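Local coordinates for protein GCN5-related N-acetyltransferase (Kribbella flavida, PDB 4MY0) that binds acetyl-coenzyme A and probably transfers its acetyl group to an amine acceptor, perhaps an aminoglycoside, as expected of a GCN5-related N-acetyltransferase, at residues F205-L208 with F213-Y216; A196-D201 with Q224-V229. All coordinates share one frame; numbering follows the deposited sequence.

Contact 1: F205-L208 with F213-Y216; sequences FAYL and FVVY
Phe205 lays its CB over the face of the Tyr216 ring, 4.1 Å from the ring centroid and 12° off the normal, a CH-pi contact. The edge of the Phe205 ring points to the face of the same tyrosine: its CD2 comes to 3.8 Å from Tyr216 CE1, the ring centroids are 5.6 Å apart and the planes stand at 87°, a T-shaped pair. With chi1 at 66°, Tyr216 has CG between its own backbone N and carbonyl carbon, and from there the ring leans across to the 205-208 strand. Its CE2 thereby reaches Tyr207 as well, 3.6 Å from Tyr207 CE2, near the plane of the Tyr207 ring, so one tyrosine is shared by two aromatic neighbours.

The backbones form an antiparallel hairpin. Phe205 and Tyr216 are a hydrogen-bonded pair, with Phe205 N to Tyr216 O at 2.7 Å, and Tyr207 with Val214 is the next, with Tyr207 N to Val214 O at 2.9 Å. On the other face, Ala206 CB touches Val215 CG2 and Leu208 CD1 touches Phe213 CB.

That second face packs on helix 168-182, where Phe213 stacks on Phe171. The face of Phe205, Tyr207, Val214 and Tyr216 meets helix 233-244 through the last three, and a second subunit, whose Arg27 hydrogen-bonds Tyr207 OH. Strands 161-162 and 222-230 flank the hairpin.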
loop_
_atom_site.group_PDB
_atom_site.type_symbol
_atom_site.label_atom_id
_atom_site.label_comp_id
_atom_site.label_asym_id
_atom_site.label_seq_id
_atom_site.Cartn_x
_atom_site.Cartn_y
_atom_site.Cartn_z
ATOM N N PHE C 205 -26.081 -16.262 -1.318
ATOM C CA PHE C 205 -26.951 -16.210 -2.485
ATOM C C PHE C 205 -26.829 -17.546 -3.216
ATOM O O PHE C 205 -25.782 -17.843 -3.792
ATOM C CB PHE C 205 -26.549 -15.050 -3.411
ATOM C CG PHE C 205 -26.343 -13.727 -2.695
ATOM C CD1 PHE C 205 -27.070 -13.408 -1.546
ATOM C CD2 PHE C 205 -25.418 -12.805 -3.177
ATOM C CE1 PHE C 205 -26.870 -12.195 -0.878
ATOM C CE2 PHE C 205 -25.215 -11.588 -2.526
ATOM C CZ PHE C 205 -25.935 -11.285 -1.370
ATOM N N ALA C 206 -27.887 -18.354 -3.165
ATOM C CA ALA C 206 -27.862 -19.710 -3.725
ATOM C C ALA C 206 -28.790 -19.822 -4.927
ATOM O O ALA C 206 -29.916 -19.353 -4.876
ATOM C CB ALA C 206 -28.266 -20.737 -2.656
ATOM N N TYR C 207 -28.319 -20.451 -6.000
ATOM C CA TYR C 207 -29.137 -20.672 -7.199
ATOM C C TYR C 207 -29.035 -22.113 -7.637
ATOM O O TYR C 207 -27.980 -22.733 -7.494
ATOM C CB TYR C 207 -28.725 -19.716 -8.334
ATOM C CG TYR C 207 -28.982 -18.295 -7.910
ATOM C CD1 TYR C 207 -30.239 -17.737 -8.055
ATOM C CD2 TYR C 207 -27.997 -17.549 -7.266
ATOM C CE1 TYR C 207 -30.503 -16.460 -7.611
ATOM C CE2 TYR C 207 -28.255 -16.259 -6.824
ATOM C CZ TYR C 207 -29.516 -15.725 -7.001
ATOM O OH TYR C 207 -29.808 -14.451 -6.575
ATOM N N LEU C 208 -30.140 -22.639 -8.163
ATOM C CA LEU C 208 -30.244 -24.053 -8.480
ATOM C C LEU C 208 -30.727 -24.260 -9.909
ATOM O O LEU C 208 -31.722 -23.664 -10.334
ATOM C CB LEU C 208 -31.219 -24.724 -7.509
ATOM C CG LEU C 208 -31.567 -26.184 -7.781
ATOM C CD1 LEU C 208 -30.335 -27.048 -7.589
ATOM C CD2 LEU C 208 -32.695 -26.641 -6.873
ATOM N N PHE C 213 -25.662 -26.208 -9.023
ATOM C CA PHE C 213 -25.982 -25.065 -8.178
ATOM C C PHE C 213 -24.773 -24.171 -7.933
ATOM O O PHE C 213 -23.638 -24.564 -8.171
ATOM C CB PHE C 213 -26.574 -25.517 -6.839
ATOM C CG PHE C 213 -25.602 -26.246 -5.938
ATOM C CD1 PHE C 213 -25.672 -27.627 -5.797
ATOM C CD2 PHE C 213 -24.658 -25.548 -5.188
ATOM C CE1 PHE C 213 -24.800 -28.301 -4.949
ATOM C CE2 PHE C 213 -23.775 -26.214 -4.345
ATOM C CZ PHE C 213 -23.846 -27.591 -4.221
ATOM N N VAL C 214 -25.022 -22.979 -7.414
ATOM C CA VAL C 214 -23.927 -22.104 -7.016
ATOM C C VAL C 214 -24.360 -21.361 -5.760
ATOM O O VAL C 214 -25.540 -20.985 -5.609
ATOM C CB VAL C 214 -23.528 -21.120 -8.143
ATOM C CG1 VAL C 214 -24.684 -20.204 -8.491
ATOM C CG2 VAL C 214 -22.284 -20.286 -7.752
ATOM N N VAL C 215 -23.420 -21.198 -4.839
ATOM C CA VAL C 215 -23.650 -20.393 -3.650
ATOM C C VAL C 215 -22.546 -19.356 -3.589
ATOM O O VAL C 215 -21.363 -19.694 -3.648
ATOM C CB VAL C 215 -23.626 -21.240 -2.373
ATOM C CG1 VAL C 215 -23.960 -20.369 -1.156
ATOM C CG2 VAL C 215 -24.626 -22.406 -2.500
ATOM N N TYR C 216 -22.925 -18.086 -3.501
ATOM C CA TYR C 216 -21.927 -17.025 -3.422
ATOM C C TYR C 216 -22.375 -15.892 -2.504
ATOM O O TYR C 216 -23.504 -15.896 -1.996
ATOM C CB TYR C 216 -21.542 -16.505 -4.813
ATOM C CG TYR C 216 -22.641 -15.789 -5.570
ATOM C CD1 TYR C 216 -22.643 -14.404 -5.686
ATOM C CD2 TYR C 216 -23.657 -16.498 -6.194
ATOM C CE1 TYR C 216 -23.630 -13.751 -6.386
ATOM C CE2 TYR C 216 -24.655 -15.851 -6.896
ATOM C CZ TYR C 216 -24.639 -14.480 -6.990
ATOM O OH TYR C 216 -25.626 -13.843 -7.713
#

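Contact 2: A196-D201 with Q224-V229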
loop_
_atom_site.group_PDB
_atom_site.type_symbol
_atom_site.label_atom_id
_atom_site.label_comp_id
_atom_site.label_asym_id
_atom_site.label_seq_id
_atom_site.Cartn_x
_atom_site.Cartn_y
_atom_site.Cartn_z
ATOM N N ALA C 196 -28.684 -26.581 5.306
ATOM C CA ALA C 196 -29.891 -25.767 5.377
ATOM C C ALA C 196 -29.637 -24.404 6.055
ATOM O O ALA C 196 -30.157 -23.371 5.606
ATOM C CB ALA C 196 -31.016 -26.538 6.088
ATOM N N GLU C 197 -28.845 -24.404 7.130
ATOM C CA GLU C 197 -28.483 -23.165 7.822
ATOM C C GLU C 197 -27.756 -22.230 6.867
ATOM O O GLU C 197 -28.011 -21.027 6.822
ATOM C CB GLU C 197 -27.583 -23.459 9.034
ATOM C CG GLU C 197 -28.225 -24.349 10.108
ATOM C CD GLU C 197 -27.322 -24.566 11.323
ATOM O OE1 GLU C 197 -26.309 -23.840 11.458
ATOM O OE2 GLU C 197 -27.631 -25.465 12.140
ATOM N N TRP C 198 -26.850 -22.820 6.101
ATOM C CA TRP C 198 -26.007 -22.129 5.141
ATOM C C TRP C 198 -26.884 -21.478 4.074
ATOM O O TRP C 198 -26.689 -20.313 3.736
ATOM C CB TRP C 198 -25.044 -23.170 4.551
ATOM C CG TRP C 198 -24.040 -22.730 3.529
ATOM C CD1 TRP C 198 -23.178 -21.668 3.607
ATOM C CD2 TRP C 198 -23.740 -23.400 2.291
ATOM N NE1 TRP C 198 -22.390 -21.617 2.478
ATOM C CE2 TRP C 198 -22.707 -22.673 1.659
ATOM C CE3 TRP C 198 -24.255 -24.538 1.650
ATOM C CZ2 TRP C 198 -22.177 -23.049 0.418
ATOM C CZ3 TRP C 198 -23.728 -24.911 0.414
ATOM C CH2 TRP C 198 -22.698 -24.164 -0.188
ATOM N N LEU C 199 -27.876 -22.220 3.582
ATOM C CA LEU C 199 -28.758 -21.727 2.524
ATOM C C LEU C 199 -29.823 -20.765 3.046
ATOM O O LEU C 199 -30.364 -19.976 2.275
ATOM C CB LEU C 199 -29.436 -22.890 1.795
ATOM C CG LEU C 199 -28.524 -23.863 1.042
ATOM C CD1 LEU C 199 -29.321 -25.025 0.458
ATOM C CD2 LEU C 199 -27.744 -23.145 -0.045
ATOM N N GLU C 200 -30.138 -20.832 4.339
ATOM C CA GLU C 200 -31.127 -19.910 4.919
ATOM C C GLU C 200 -30.502 -18.560 5.314
ATOM O O GLU C 200 -31.198 -17.560 5.434
ATOM C CB GLU C 200 -31.860 -20.546 6.112
ATOM C CG GLU C 200 -32.995 -19.677 6.673
ATOM C CD GLU C 200 -34.073 -20.480 7.385
ATOM O OE1 GLU C 200 -34.121 -21.714 7.196
ATOM O OE2 GLU C 200 -34.875 -19.877 8.135
ATOM N N ASP C 201 -29.187 -18.545 5.511
ATOM C CA ASP C 201 -28.454 -17.315 5.798
ATOM C C ASP C 201 -28.677 -16.298 4.663
ATOM O O ASP C 201 -28.324 -16.550 3.503
ATOM C CB ASP C 201 -26.966 -17.652 5.969
ATOM C CG ASP C 201 -26.126 -16.468 6.442
ATOM O OD1 ASP C 201 -26.481 -15.302 6.160
ATOM O OD2 ASP C 201 -25.076 -16.718 7.074
ATOM N N GLN C 224 -17.653 -13.627 -3.932
ATOM C CA GLN C 224 -16.897 -14.818 -3.608
ATOM C C GLN C 224 -17.808 -16.028 -3.794
ATOM O O GLN C 224 -18.904 -16.080 -3.235
ATOM C CB GLN C 224 -16.422 -14.761 -2.166
ATOM C CG GLN C 224 -15.899 -16.097 -1.674
ATOM C CD GLN C 224 -15.580 -16.081 -0.202
ATOM O OE1 GLN C 224 -14.689 -15.360 0.236
ATOM N NE2 GLN C 224 -16.312 -16.879 0.579
ATOM N N VAL C 225 -17.352 -16.992 -4.579
ATOM C CA VAL C 225 -18.109 -18.227 -4.781
ATOM C C VAL C 225 -17.645 -19.245 -3.739
ATOM O O VAL C 225 -16.459 -19.573 -3.685
ATOM C CB VAL C 225 -17.899 -18.753 -6.207
ATOM C CG1 VAL C 225 -18.507 -20.146 -6.373
ATOM C CG2 VAL C 225 -18.493 -17.768 -7.221
ATOM N N ASP C 226 -18.560 -19.700 -2.881
ATOM C CA ASP C 226 -18.238 -20.721 -1.881
ATOM C C ASP C 226 -18.207 -22.093 -2.539
ATOM O O ASP C 226 -17.423 -22.965 -2.160
ATOM C CB ASP C 226 -19.277 -20.757 -0.752
ATOM C CG ASP C 226 -19.176 -19.573 0.192
ATOM O OD1 ASP C 226 -18.118 -18.897 0.224
ATOM O OD2 ASP C 226 -20.169 -19.335 0.924
ATOM N N GLU C 227 -19.095 -22.294 -3.506
ATOM C CA GLU C 227 -19.190 -23.585 -4.167
ATOM C C GLU C 227 -20.008 -23.479 -5.441
ATOM O O GLU C 227 -21.066 -22.836 -5.453
ATOM C CB GLU C 227 -19.800 -24.646 -3.230
ATOM C CG GLU C 227 -19.858 -26.041 -3.866
ATOM C CD GLU C 227 -20.302 -27.144 -2.892
ATOM O OE1 GLU C 227 -20.969 -26.826 -1.880
ATOM O OE2 GLU C 227 -19.984 -28.334 -3.151
ATOM N N LEU C 228 -19.507 -24.105 -6.507
ATOM C CA LEU C 228 -20.264 -24.244 -7.744
ATOM C C LEU C 228 -20.139 -25.683 -8.196
ATOM O O LEU C 228 -19.033 -26.214 -8.314
ATOM C CB LEU C 228 -19.740 -23.311 -8.838
ATOM C CG LEU C 228 -20.683 -23.149 -10.037
ATOM C CD1 LEU C 228 -20.556 -21.742 -10.648
ATOM C CD2 LEU C 228 -20.419 -24.227 -11.081
ATOM N N VAL C 229 -21.280 -26.312 -8.447
ATOM C CA VAL C 229 -21.310 -27.677 -8.961
ATOM C C VAL C 229 -22.121 -27.678 -10.251
ATOM O O VAL C 229 -23.216 -27.121 -10.303
ATOM C CB VAL C 229 -21.941 -28.633 -7.933
ATOM C CG1 VAL C 229 -22.235 -30.002 -8.549
ATOM C CG2 VAL C 229 -21.017 -28.766 -6.722
#
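Trp198 reaches from its helix to Asp226 and Glu227, and its indole accounts for the whole contact. The backbones stay well apart, with Trp198 CA 10.6 Å from Asp226 CA, so the side chain spans the gap. It does so with CG anti to the backbone N (chi1 -180°), which extends the ring toward the 224-229 segment. CZ2, on the edge of the benzo ring, lies 3.9 Å from Asp226 CB, which is in the plane of the indole. Farther round the rim, NE1 of the pyrrole ring is 3.5 Å from Asp226 OD2, too long to count as a hydrogen bond. Ring and carboxylate are nearly parallel, their planes 23° apart, while the two side chains run past each other in opposite directions.

Two side-chain amides hold the Asp226 carboxylate. OD1 accepts a hydrogen bond from Gln224 NE2 at 2.7 Å, close to the amide plane of Gln224, while OD2 has a weak bond from Asn217 ND2. Glu227, with CG anti to the backbone N and an extended chain, brings OE1 within 3.6 Å of Trp198 CH2. It approaches roughly perpendicular to the Trp198 side chain, its OE1 oblique to the ring.

Opposite Val215 the chain carries two residues, Asp226 and Glu227, in a classic beta bulge, which brings these consecutive side chains to the tryptophan together. Helix 192-200 thus rests its indole on the bulge of strand 222-230 and on Val215 of strand 212-219, while Leu199 turns to Phe171 of helix 168-182. Asn204 binds the Trp198 carbonyl and also touches Asp226.

In the fold
From the N terminus, helix 192-200 comes first, and contact 2 begins on its last turns. The chain then runs through strands 205-209 and 212-219, whose pairing in contact 1 closes a tight hairpin with four residues between the segments, before strand 222-230 returns to complete contact 2. Contact 1 is therefore nested inside the loop that contact 2 closes, and they lie about 6 Å apart, centre to centre. Strand 212-219 is the shared element: Val215 O accepts a probable hydrogen bond from Asp226 N (2.9 Å), and Val215 CG2 packs against Trp198 CH2. Together the contacts tie the helix to three consecutive antiparallel strands of the second GNAT domain.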